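Local coordinates for cytochrome C-type biogenesis protein ccmF (PDB 6ZMQ) that binds heme b within a bundle of membrane helices and, as a cytochrome c heme lyase, probably joins heme to apocytochrome c, at residues A42-L47 / G51-G56; V202-A207 / T337-G342; V552-E557 / F561-L566; Y582-M585 / A591-V594. All blocks are in the same frame, centred on the assembly; numbering follows the deposited sequence.

Interaction 1 (A42-L47 / G51-G56)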
loop_
_atom_site.group_PDB
_atom_site.type_symbol
_atom_site.label_atom_id
_atom_site.label_comp_id
_atom_site.label_asym_id
_atom_site.label_seq_id
_atom_site.Cartn_x
_atom_site.Cartn_y
_atom_site.Cartn_z
ATOM N N ALA A 42 9.678 2.497 30.472
ATOM C CA ALA A 42 10.226 3.469 29.526
ATOM C C ALA A 42 9.866 4.896 29.916
ATOM O O ALA A 42 10.703 5.805 29.796
ATOM C CB ALA A 42 9.726 3.162 28.119
ATOM N N LEU A 43 8.638 5.105 30.409
ATOM C CA LEU A 43 8.237 6.440 30.837
ATOM C C LEU A 43 8.968 6.880 32.106
ATOM O O LEU A 43 9.363 8.047 32.213
ATOM C CB LEU A 43 6.724 6.488 31.029
ATOM C CG LEU A 43 5.902 6.833 29.777
ATOM C CD1 LEU A 43 4.457 7.154 30.162
ATOM C CD2 LEU A 43 6.529 7.979 28.951
ATOM N N LEU A 44 9.181 5.965 33.066
ATOM C CA LEU A 44 10.001 6.301 34.235
ATOM C C LEU A 44 11.461 6.546 33.851
ATOM O O LEU A 44 12.138 7.386 34.461
ATOM C CB LEU A 44 9.923 5.202 35.300
ATOM C CG LEU A 44 8.957 5.335 36.484
ATOM C CD1 LEU A 44 7.525 5.718 36.078
ATOM C CD2 LEU A 44 8.972 4.066 37.329
ATOM N N ALA A 45 11.947 5.828 32.832
ATOM C CA ALA A 45 13.309 5.997 32.334
ATOM C C ALA A 45 13.514 7.363 31.683
ATOM O O ALA A 45 14.607 7.932 31.750
ATOM C CB ALA A 45 13.636 4.877 31.344
ATOM N N TYR A 46 12.493 7.881 30.993
ATOM C CA TYR A 46 12.604 9.254 30.496
ATOM C C TYR A 46 12.473 10.264 31.633
ATOM O O TYR A 46 13.244 11.231 31.698
ATOM C CB TYR A 46 11.568 9.555 29.404
ATOM C CG TYR A 46 11.647 11.002 28.938
ATOM C CD1 TYR A 46 12.695 11.422 28.128
ATOM C CD2 TYR A 46 10.684 11.948 29.311
ATOM C CE1 TYR A 46 12.796 12.737 27.702
ATOM C CE2 TYR A 46 10.781 13.277 28.892
ATOM C CZ TYR A 46 11.843 13.660 28.084
ATOM O OH TYR A 46 11.965 14.960 27.641
ATOM N N LEU A 47 11.483 10.075 32.517
ATOM C CA LEU A 47 11.116 11.109 33.488
ATOM C C LEU A 47 12.191 11.310 34.555
ATOM O O LEU A 47 12.656 12.434 34.773
ATOM C CB LEU A 47 9.759 10.779 34.124
ATOM C CG LEU A 47 8.469 11.014 33.317
ATOM C CD1 LEU A 47 7.274 11.290 34.220
ATOM C CD2 LEU A 47 8.619 12.136 32.299
ATOM N N GLY A 51 18.932 4.275 34.671
ATOM C CA GLY A 51 19.339 3.307 33.669
ATOM C C GLY A 51 18.694 1.951 33.848
ATOM O O GLY A 51 18.479 1.229 32.870
ATOM N N ARG A 52 18.317 1.622 35.091
ATOM C CA ARG A 52 17.691 0.337 35.412
ATOM C C ARG A 52 16.261 0.190 34.895
ATOM O O ARG A 52 15.653 -0.863 35.107
ATOM C CB ARG A 52 17.731 0.093 36.924
ATOM C CG ARG A 52 19.141 0.056 37.475
ATOM C CD ARG A 52 19.367 0.823 38.755
ATOM N NE ARG A 52 20.685 0.473 39.267
ATOM C CZ ARG A 52 21.492 1.300 39.918
ATOM N NH1 ARG A 52 22.727 0.922 40.216
ATOM N NH2 ARG A 52 21.099 2.538 40.182
ATOM N N PHE A 53 15.702 1.215 34.258
ATOM C CA PHE A 53 14.387 1.158 33.637
ATOM C C PHE A 53 14.452 1.169 32.116
ATOM O O PHE A 53 13.598 0.567 31.454
ATOM C CB PHE A 53 13.538 2.316 34.160
ATOM C CG PHE A 53 13.392 2.310 35.656
ATOM C CD1 PHE A 53 13.211 1.110 36.341
ATOM C CD2 PHE A 53 13.417 3.493 36.374
ATOM C CE1 PHE A 53 13.082 1.091 37.723
ATOM C CE2 PHE A 53 13.287 3.484 37.760
ATOM C CZ PHE A 53 13.116 2.280 38.433
ATOM N N LEU A 54 15.465 1.827 31.541
ATOM C CA LEU A 54 15.781 1.606 30.136
ATOM C C LEU A 54 16.373 0.219 29.914
ATOM O O LEU A 54 16.279 -0.302 28.800
ATOM C CB LEU A 54 16.722 2.710 29.625
ATOM C CG LEU A 54 17.132 2.904 28.146
ATOM C CD1 LEU A 54 18.407 2.150 27.750
ATOM C CD2 LEU A 54 15.996 2.598 27.169
ATOM N N ARG A 55 16.968 -0.401 30.946
ATOM C CA ARG A 55 17.224 -1.835 30.842
ATOM C C ARG A 55 15.935 -2.642 30.893
ATOM O O ARG A 55 15.827 -3.650 30.198
ATOM C CB ARG A 55 18.181 -2.352 31.928
ATOM C CG ARG A 55 19.548 -1.708 31.980
ATOM C CD ARG A 55 20.278 -1.985 33.300
ATOM N NE ARG A 55 20.190 -3.383 33.734
ATOM C CZ ARG A 55 19.779 -3.771 34.937
ATOM N NH1 ARG A 55 19.428 -2.868 35.837
ATOM N NH2 ARG A 55 19.732 -5.058 35.250
ATOM N N GLY A 56 14.954 -2.227 31.700
ATOM C CA GLY A 56 13.745 -3.032 31.860
ATOM C C GLY A 56 12.831 -3.022 30.645
ATOM O O GLY A 56 12.298 -4.067 30.244
#

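Interaction 2 (V202-A207 / T337-G342)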
loop_
_atom_site.group_PDB
_atom_site.type_symbol
_atom_site.label_atom_id
_atom_site.label_comp_id
_atom_site.label_asym_id
_atom_site.label_seq_id
_atom_site.Cartn_x
_atom_site.Cartn_y
_atom_site.Cartn_z
ATOM N N VAL A 202 8.332 3.048 13.179
ATOM C CA VAL A 202 9.592 3.257 13.907
ATOM C C VAL A 202 10.275 4.597 13.614
ATOM O O VAL A 202 10.811 5.194 14.559
ATOM C CB VAL A 202 10.482 2.014 13.813
ATOM C CG1 VAL A 202 10.576 1.495 12.418
ATOM C CG2 VAL A 202 11.908 2.210 14.369
ATOM N N PRO A 203 10.241 5.166 12.388
ATOM C CA PRO A 203 10.590 6.600 12.246
ATOM C C PRO A 203 9.736 7.564 13.055
ATOM O O PRO A 203 10.314 8.472 13.677
ATOM C CB PRO A 203 10.406 6.849 10.735
ATOM C CG PRO A 203 9.817 5.562 10.204
ATOM C CD PRO A 203 10.436 4.554 11.075
ATOM N N TYR A 204 8.401 7.358 13.077
ATOM C CA TYR A 204 7.478 8.218 13.827
ATOM C C TYR A 204 7.841 8.265 15.298
ATOM O O TYR A 204 7.895 9.352 15.890
ATOM C CB TYR A 204 6.031 7.720 13.688
ATOM C CG TYR A 204 5.053 8.332 14.695
ATOM C CD1 TYR A 204 4.535 9.607 14.487
ATOM C CD2 TYR A 204 4.628 7.626 15.837
ATOM C CE1 TYR A 204 3.645 10.175 15.380
ATOM C CE2 TYR A 204 3.743 8.198 16.744
ATOM C CZ TYR A 204 3.258 9.472 16.505
ATOM O OH TYR A 204 2.367 10.055 17.379
ATOM N N ALA A 205 8.149 7.087 15.861
ATOM C CA ALA A 205 8.645 6.941 17.223
ATOM C C ALA A 205 9.877 7.792 17.458
ATOM O O ALA A 205 9.867 8.654 18.352
ATOM C CB ALA A 205 8.963 5.467 17.478
ATOM N N TYR A 206 10.856 7.677 16.545
ATOM C CA TYR A 206 12.086 8.464 16.595
ATOM C C TYR A 206 11.788 9.952 16.515
ATOM O O TYR A 206 12.332 10.735 17.308
ATOM C CB TYR A 206 13.020 8.042 15.462
ATOM C CG TYR A 206 14.023 6.947 15.794
ATOM C CD1 TYR A 206 13.655 5.607 15.772
ATOM C CD2 TYR A 206 15.347 7.254 16.074
ATOM C CE1 TYR A 206 14.564 4.601 16.043
ATOM C CE2 TYR A 206 16.265 6.254 16.343
ATOM C CZ TYR A 206 15.869 4.934 16.333
ATOM O OH TYR A 206 16.780 3.941 16.607
ATOM N N ALA A 207 10.794 10.319 15.682
ATOM C CA ALA A 207 10.418 11.718 15.521
ATOM C C ALA A 207 9.791 12.273 16.784
ATOM O O ALA A 207 10.187 13.349 17.250
ATOM C CB ALA A 207 9.457 11.870 14.365
ATOM N N THR A 337 -1.790 11.862 15.643
ATOM C CA THR A 337 -1.642 13.168 14.988
ATOM C C THR A 337 -1.473 14.312 15.984
ATOM O O THR A 337 -0.622 15.193 15.770
ATOM C CB THR A 337 -2.825 13.469 14.051
ATOM O OG1 THR A 337 -4.048 12.964 14.601
ATOM C CG2 THR A 337 -2.590 12.984 12.634
ATOM N N GLY A 338 -2.236 14.291 17.089
ATOM C CA GLY A 338 -2.141 15.353 18.074
ATOM C C GLY A 338 -0.810 15.362 18.795
ATOM O O GLY A 338 -0.237 16.422 19.031
ATOM N N LEU A 339 -0.273 14.173 19.090
ATOM C CA LEU A 339 1.003 14.071 19.794
ATOM C C LEU A 339 2.170 14.542 18.932
ATOM O O LEU A 339 2.967 15.390 19.378
ATOM C CB LEU A 339 1.208 12.627 20.254
ATOM C CG LEU A 339 2.612 12.133 20.588
ATOM C CD1 LEU A 339 3.098 12.798 21.865
ATOM C CD2 LEU A 339 2.652 10.612 20.708
ATOM N N GLY A 340 2.259 14.039 17.691
ATOM C CA GLY A 340 3.360 14.436 16.818
ATOM C C GLY A 340 3.321 15.904 16.423
ATOM O O GLY A 340 4.336 16.612 16.494
ATOM N N LEU A 341 2.138 16.406 16.059
ATOM C CA LEU A 341 2.074 17.807 15.662
ATOM C C LEU A 341 2.039 18.753 16.857
ATOM O O LEU A 341 2.410 19.917 16.705
ATOM C CB LEU A 341 0.889 18.016 14.715
ATOM C CG LEU A 341 0.949 17.135 13.452
ATOM C CD1 LEU A 341 -0.078 17.565 12.431
ATOM C CD2 LEU A 341 2.340 17.155 12.794
ATOM N N GLY A 342 1.702 18.266 18.055
ATOM C CA GLY A 342 1.877 19.084 19.245
ATOM C C GLY A 342 3.337 19.269 19.611
ATOM O O GLY A 342 3.774 20.384 19.933
#

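Interaction 3 (V552-E557 / F561-L566)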
loop_
_atom_site.group_PDB
_atom_site.type_symbol
_atom_site.label_atom_id
_atom_site.label_comp_id
_atom_site.label_asym_id
_atom_site.label_seq_id
_atom_site.Cartn_x
_atom_site.Cartn_y
_atom_site.Cartn_z
ATOM N N VAL A 552 -22.399 -22.321 -23.308
ATOM C CA VAL A 552 -21.938 -22.250 -21.931
ATOM C C VAL A 552 -21.531 -23.664 -21.524
ATOM O O VAL A 552 -22.099 -24.650 -22.012
ATOM C CB VAL A 552 -23.017 -21.654 -20.985
ATOM C CG1 VAL A 552 -23.440 -20.255 -21.452
ATOM C CG2 VAL A 552 -24.254 -22.533 -20.845
ATOM N N ARG A 553 -20.491 -23.770 -20.702
ATOM C CA ARG A 553 -20.137 -25.034 -20.073
ATOM C C ARG A 553 -20.402 -24.838 -18.592
ATOM O O ARG A 553 -20.406 -23.704 -18.106
ATOM C CB ARG A 553 -18.654 -25.431 -20.209
ATOM C CG ARG A 553 -18.014 -25.602 -21.586
ATOM C CD ARG A 553 -18.824 -25.978 -22.828
ATOM N NE ARG A 553 -19.016 -27.389 -23.142
ATOM C CZ ARG A 553 -19.948 -27.823 -23.984
ATOM N NH1 ARG A 553 -20.725 -26.948 -24.612
ATOM N NH2 ARG A 553 -20.064 -29.115 -24.252
ATOM N N ALA A 554 -20.646 -25.923 -17.883
ATOM C CA ALA A 554 -20.549 -25.909 -16.432
ATOM C C ALA A 554 -19.329 -26.712 -15.986
ATOM O O ALA A 554 -19.053 -27.793 -16.516
ATOM C CB ALA A 554 -21.827 -26.466 -15.809
ATOM N N LEU A 555 -18.593 -26.168 -15.015
ATOM C CA LEU A 555 -17.406 -26.806 -14.449
ATOM C C LEU A 555 -17.537 -26.803 -12.934
ATOM O O LEU A 555 -17.804 -25.753 -12.341
ATOM C CB LEU A 555 -16.123 -26.071 -14.857
ATOM C CG LEU A 555 -15.569 -26.092 -16.285
ATOM C CD1 LEU A 555 -14.101 -25.693 -16.275
ATOM C CD2 LEU A 555 -15.733 -27.459 -16.914
ATOM N N ASP A 556 -17.339 -27.958 -12.305
ATOM C CA ASP A 556 -17.254 -28.029 -10.852
ATOM C C ASP A 556 -15.797 -28.216 -10.467
ATOM O O ASP A 556 -15.210 -29.273 -10.721
ATOM C CB ASP A 556 -18.094 -29.174 -10.265
ATOM C CG ASP A 556 -18.441 -28.957 -8.791
ATOM O OD1 ASP A 556 -17.917 -28.000 -8.179
ATOM O OD2 ASP A 556 -19.219 -29.761 -8.233
ATOM N N GLU A 557 -15.223 -27.184 -9.855
ATOM C CA GLU A 557 -13.985 -27.331 -9.115
ATOM C C GLU A 557 -14.195 -27.359 -7.613
ATOM O O GLU A 557 -13.256 -27.704 -6.888
ATOM C CB GLU A 557 -12.986 -26.216 -9.465
ATOM C CG GLU A 557 -12.432 -26.296 -10.882
ATOM C CD GLU A 557 -13.161 -25.393 -11.852
ATOM O OE1 GLU A 557 -13.074 -25.644 -13.071
ATOM O OE2 GLU A 557 -13.811 -24.428 -11.396
ATOM N N PHE A 561 -19.276 -23.520 -8.191
ATOM C CA PHE A 561 -19.609 -24.058 -9.490
ATOM C C PHE A 561 -19.334 -22.936 -10.476
ATOM O O PHE A 561 -19.629 -21.771 -10.188
ATOM C CB PHE A 561 -21.087 -24.465 -9.522
ATOM C CG PHE A 561 -21.459 -25.536 -8.512
ATOM C CD1 PHE A 561 -21.821 -25.207 -7.202
ATOM C CD2 PHE A 561 -21.423 -26.873 -8.865
ATOM C CE1 PHE A 561 -22.145 -26.193 -6.276
ATOM C CE2 PHE A 561 -21.765 -27.863 -7.952
ATOM C CZ PHE A 561 -22.117 -27.524 -6.656
ATOM N N ALA A 562 -18.727 -23.266 -11.601
ATOM C CA ALA A 562 -18.320 -22.242 -12.544
ATOM C C ALA A 562 -19.049 -22.416 -13.866
ATOM O O ALA A 562 -19.380 -23.533 -14.275
ATOM C CB ALA A 562 -16.809 -22.289 -12.760
ATOM N N VAL A 563 -19.309 -21.295 -14.535
ATOM C CA VAL A 563 -19.932 -21.331 -15.851
ATOM C C VAL A 563 -19.178 -20.433 -16.821
ATOM O O VAL A 563 -18.423 -19.532 -16.430
ATOM C CB VAL A 563 -21.438 -20.983 -15.822
ATOM C CG1 VAL A 563 -22.263 -22.181 -15.343
ATOM C CG2 VAL A 563 -21.679 -19.803 -14.919
ATOM N N GLU A 564 -19.412 -20.697 -18.106
ATOM C CA GLU A 564 -18.490 -20.403 -19.190
ATOM C C GLU A 564 -19.180 -19.607 -20.285
ATOM O O GLU A 564 -20.400 -19.660 -20.419
ATOM C CB GLU A 564 -17.943 -21.727 -19.785
ATOM C CG GLU A 564 -16.904 -22.421 -18.932
ATOM C CD GLU A 564 -15.605 -21.672 -18.857
ATOM O OE1 GLU A 564 -15.323 -20.852 -19.758
ATOM O OE2 GLU A 564 -14.884 -21.864 -17.861
ATOM N N ALA A 565 -18.400 -18.812 -21.009
ATOM C CA ALA A 565 -18.737 -18.361 -22.358
ATOM C C ALA A 565 -17.526 -18.633 -23.245
ATOM O O ALA A 565 -16.499 -17.954 -23.126
ATOM C CB ALA A 565 -19.121 -16.883 -22.385
ATOM N N LEU A 566 -17.644 -19.618 -24.133
ATOM C CA LEU A 566 -16.563 -19.986 -25.045
ATOM C C LEU A 566 -16.741 -19.206 -26.341
ATOM O O LEU A 566 -17.795 -19.276 -26.979
ATOM C CB LEU A 566 -16.551 -21.482 -25.326
ATOM C CG LEU A 566 -16.746 -22.415 -24.146
ATOM C CD1 LEU A 566 -18.234 -22.551 -23.913
ATOM C CD2 LEU A 566 -16.110 -23.734 -24.426
#

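Interaction 4 (Y582-M585 / A591-V594)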
loop_
_atom_site.group_PDB
_atom_site.type_symbol
_atom_site.label_atom_id
_atom_site.label_comp_id
_atom_site.label_asym_id
_atom_site.label_seq_id
_atom_site.Cartn_x
_atom_site.Cartn_y
_atom_site.Cartn_z
ATOM N N TYR A 582 -19.067 -17.122 -11.574
ATOM C CA TYR A 582 -19.416 -18.019 -10.481
ATOM C C TYR A 582 -20.786 -17.691 -9.918
ATOM O O TYR A 582 -20.939 -16.654 -9.258
ATOM C CB TYR A 582 -18.410 -17.968 -9.340
ATOM C CG TYR A 582 -17.011 -18.134 -9.789
ATOM C CD1 TYR A 582 -16.634 -19.267 -10.488
ATOM C CD2 TYR A 582 -16.045 -17.204 -9.442
ATOM C CE1 TYR A 582 -15.348 -19.434 -10.900
ATOM C CE2 TYR A 582 -14.743 -17.381 -9.811
ATOM C CZ TYR A 582 -14.396 -18.495 -10.555
ATOM O OH TYR A 582 -13.095 -18.690 -10.955
ATOM N N PRO A 583 -21.794 -18.695 -9.782
ATOM C CA PRO A 583 -23.142 -18.914 -8.822
ATOM C C PRO A 583 -22.148 -19.368 -7.721
ATOM O O PRO A 583 -21.689 -20.462 -7.827
ATOM C CB PRO A 583 -23.912 -19.865 -9.720
ATOM C CG PRO A 583 -23.490 -19.433 -11.064
ATOM C CD PRO A 583 -22.021 -19.627 -10.868
ATOM N N GLN A 584 -21.671 -18.488 -6.807
ATOM C CA GLN A 584 -20.787 -18.934 -5.731
ATOM C C GLN A 584 -21.645 -19.194 -4.496
ATOM O O GLN A 584 -22.306 -18.285 -3.998
ATOM C CB GLN A 584 -19.681 -17.909 -5.474
ATOM C CG GLN A 584 -18.535 -18.408 -4.581
ATOM C CD GLN A 584 -17.156 -18.128 -5.176
ATOM O OE1 GLN A 584 -17.040 -17.662 -6.309
ATOM N NE2 GLN A 584 -16.107 -18.424 -4.415
ATOM N N MET A 585 -21.649 -20.447 -4.024
ATOM C CA MET A 585 -22.639 -20.910 -3.047
ATOM C C MET A 585 -22.498 -20.257 -1.663
ATOM O O MET A 585 -23.500 -20.124 -0.950
ATOM C CB MET A 585 -22.547 -22.432 -2.919
ATOM C CG MET A 585 -22.659 -23.210 -4.233
ATOM S SD MET A 585 -24.282 -23.138 -5.027
ATOM C CE MET A 585 -23.901 -22.334 -6.580
ATOM N N ALA A 591 -23.503 -13.766 -8.112
ATOM C CA ALA A 591 -22.757 -13.975 -9.339
ATOM C C ALA A 591 -21.601 -12.979 -9.473
ATOM O O ALA A 591 -21.766 -11.927 -10.110
ATOM C CB ALA A 591 -23.720 -13.860 -10.523
ATOM N N PRO A 592 -20.392 -13.246 -8.892
ATOM C CA PRO A 592 -19.231 -12.448 -9.288
ATOM C C PRO A 592 -18.472 -13.073 -10.448
ATOM O O PRO A 592 -18.437 -14.302 -10.639
ATOM C CB PRO A 592 -18.387 -12.390 -8.009
ATOM C CG PRO A 592 -18.646 -13.655 -7.369
ATOM C CD PRO A 592 -20.096 -13.954 -7.631
ATOM N N LYS A 593 -17.910 -12.190 -11.260
ATOM C CA LYS A 593 -17.137 -12.547 -12.431
ATOM C C LYS A 593 -15.671 -12.753 -12.063
ATOM O O LYS A 593 -15.174 -12.220 -11.064
ATOM C CB LYS A 593 -17.252 -11.431 -13.470
ATOM C CG LYS A 593 -18.685 -11.137 -13.843
ATOM C CD LYS A 593 -18.866 -10.004 -14.809
ATOM C CE LYS A 593 -18.538 -8.676 -14.149
ATOM N NZ LYS A 593 -19.492 -8.355 -13.063
ATOM N N VAL A 594 -14.977 -13.540 -12.891
ATOM C CA VAL A 594 -13.538 -13.379 -13.106
ATOM C C VAL A 594 -13.310 -13.319 -14.619
ATOM O O VAL A 594 -13.735 -14.205 -15.391
ATOM C CB VAL A 594 -12.653 -14.444 -12.431
ATOM C CG1 VAL A 594 -12.453 -14.136 -10.956
ATOM C CG2 VAL A 594 -13.192 -15.777 -12.541
#

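Interaction 1 (A42-L47 / G51-G56)
Ala45 and Phe53 meet at the point where the two backbones come nearest. The methyl CB of Ala45 lies 3.8 Å from CB of Phe53. The same methyl reaches the backbone of the next residue, with Ala45 CB 3.6 Å from Leu54 N. It also touches the start of the Leu54 side chain, CB to CB 4.1 Å. One alanine methyl thus rests against two successive residues of 51-56. The Phe53 ring extends the contact to one flank. Its CD2 lies 4.0 Å from CB of Leu44, and the ring meets that carbon obliquely. CG of Phe53 is anti to its carbonyl carbon (chi1 -58°), and this carries the ring toward Leu44. The side-chain contacts are apolar and modest, about 188 Å² in all.

The axes of the two segments approach to 7.8 Å, consistent with the small Ala45 side chain between them. They run nearly antiparallel, at 151°. Both segments are held internally by helical backbone bonds, such as Tyr46 N to Ala42 O and Arg55 N to Gly51 O. Three residues, 48-50, turn the chain between them. The unit is therefore a helical hairpin at the end of a predicted transmembrane helix, with the short helix 51-57 folded back on helix 20-47. Helix 135-157 packs beside it: Ala42 and Leu43 touch Ala143, and Ala45 and Tyr46 touch Ser139.

Interaction 2 (V202-A207 / T337-G342)
Tyr204 reaches from helix 185-213 to Leu339 on helix 325-345, and this pair makes most of the contact. CG of Tyr204 is anti to the backbone N (chi1 166°), which extends the ring toward helix 325-345. Its OH comes within 3.4 Å of Leu339 CD2 and 3.8 Å of Leu339 CG. The two side chains cross obliquely. The phenol also lies beside the backbone of Gly340, with Tyr204 OH 4.0 Å from Gly340 N. Gly340 has no side chain to stand between the ring and its helix.

The Tyr204 side is densely surrounded. Its ring stacks with Phe299 of helix 288-307 and touches Val144 of helix 135-157. The Leu339 side is looser. Leu339 is partly exposed and touches a bound phosphatidylethanolamine, and Gly338 next to it is on the surface. Only 108 Å² is buried between the two segments, about half of it on Tyr204.

Leu339 offers Tyr204 only carbon, although the contact centres on the polar OH. Tyr204 OH is hydrogen-bonded to the backbone O of Ala336, one residue before 337-342. The hydroxyl is therefore satisfied by a helix carbonyl, while the same oxygen packs against Leu339, whose side chain touches the lipid. This suits a membrane interior.

Interaction 3 (V552-E557 / F561-L566)
Leu555 and Ala562 form a hydrogen-bonded pair in an antiparallel beta hairpin. Leu555 N donates to Ala562 O over 2.8 Å, nearly straight at 171°. In return Ala562 N donates to Leu555 O, also over 2.8 Å. Ala554 and Val563 make the adjoining non-hydrogen-bonded pair, with Ala554 CB 4.3 Å from Val563 CG1. Their side chains lie on one face of the sheet, and those of Leu555 and Ala562 on the other.

Near the turn, Asp556 and Phe561 lie side by side and point the same way. CG of Asp556 is anti to its backbone N (chi1 -158°), which sets the carboxylate beside the ring. The two planes are 32° apart, and OD2 of Asp556 is 3.2 Å from CE2 of Phe561. Glu557 turns to a partner in the turn itself, a salt bridge to Arg560. On its far side, strand 561-566 pairs with strand 578-581, so 554-556 is an outermost strand of a four-stranded sheet and 561-566 lies inside it.

At the other end the packing is made by long side chains. The Arg553 chain, bent at its second and third torsions, crosses Leu566 at about a right angle, with CD of Arg553 3.6 Å from CD1 of Leu566. Replacing Leu566 by alanine would probably leave CG and CD of Arg553 without their leucine methyls and freer to move. Closer to the backbone, Arg553 CB rests 3.7 Å from Glu564 CG.

Interaction 4 (Y582-M585 / A591-V594)
Tyr582 meets Val594 through its ring, placed by a first torsion that sets CG anti to the carbonyl carbon (chi1 -51°). The two residues belong to a beta hairpin between strand 578-581 and the short, weakly bonded edge strand 593-594. On the Val594 side, CG1 is also anti to its carbonyl carbon (chi1 -80°), and CG2 is the branch that comes closest to the ring. Val594 CG2 lies 3.5 Å from Tyr582 CE2 and 3.3 Å from Tyr582 OH. The approach is oblique.

One backbone hydrogen bond spans the segments, from Tyr582 N to Pro592 O, 3.0 Å long at 158°. Beyond it, Val594 is bonded to His580 and Gln584 to Pro590 through their backbones, which continues the pairing in both directions. Tyr582 also packs on Ala562 of the next strand and on Asn182. A serine in place of Tyr582 would probably leave Val594 without its aromatic partner and open a gap between it and Ala562.

Lys593 points away from this contact and makes a cation-pi contact with Trp251. Near the turn the Tyr582 carbonyl sits close to both Ala591 and the Pro592 ring: the CA-H of Ala591 points at Tyr582 O, with CA to O 3.2 Å, and the same oxygen of Tyr582 is 3.3 Å from CD of Pro592.

In the fold
The four contacts follow one another along the chain and form two groups. Interactions 1 and 2 lie among the membrane helices, with centres about 20 Å apart and no touch; helix 135-157 packs against both. Interaction 2 joins two helices far apart in sequence, 185-213 and 325-345. Interactions 3 and 4 lie across the chain's centre, with centres about 45 to 64 Å from those of the first pair. They share one four-stranded antiparallel sheet, and their centres are about 11 Å apart. There Phe561 packs on Pro583 and Met585. The chain thus combines a helical membrane part, which holds the heme, with a separate beta-rich part inserted before its last helix.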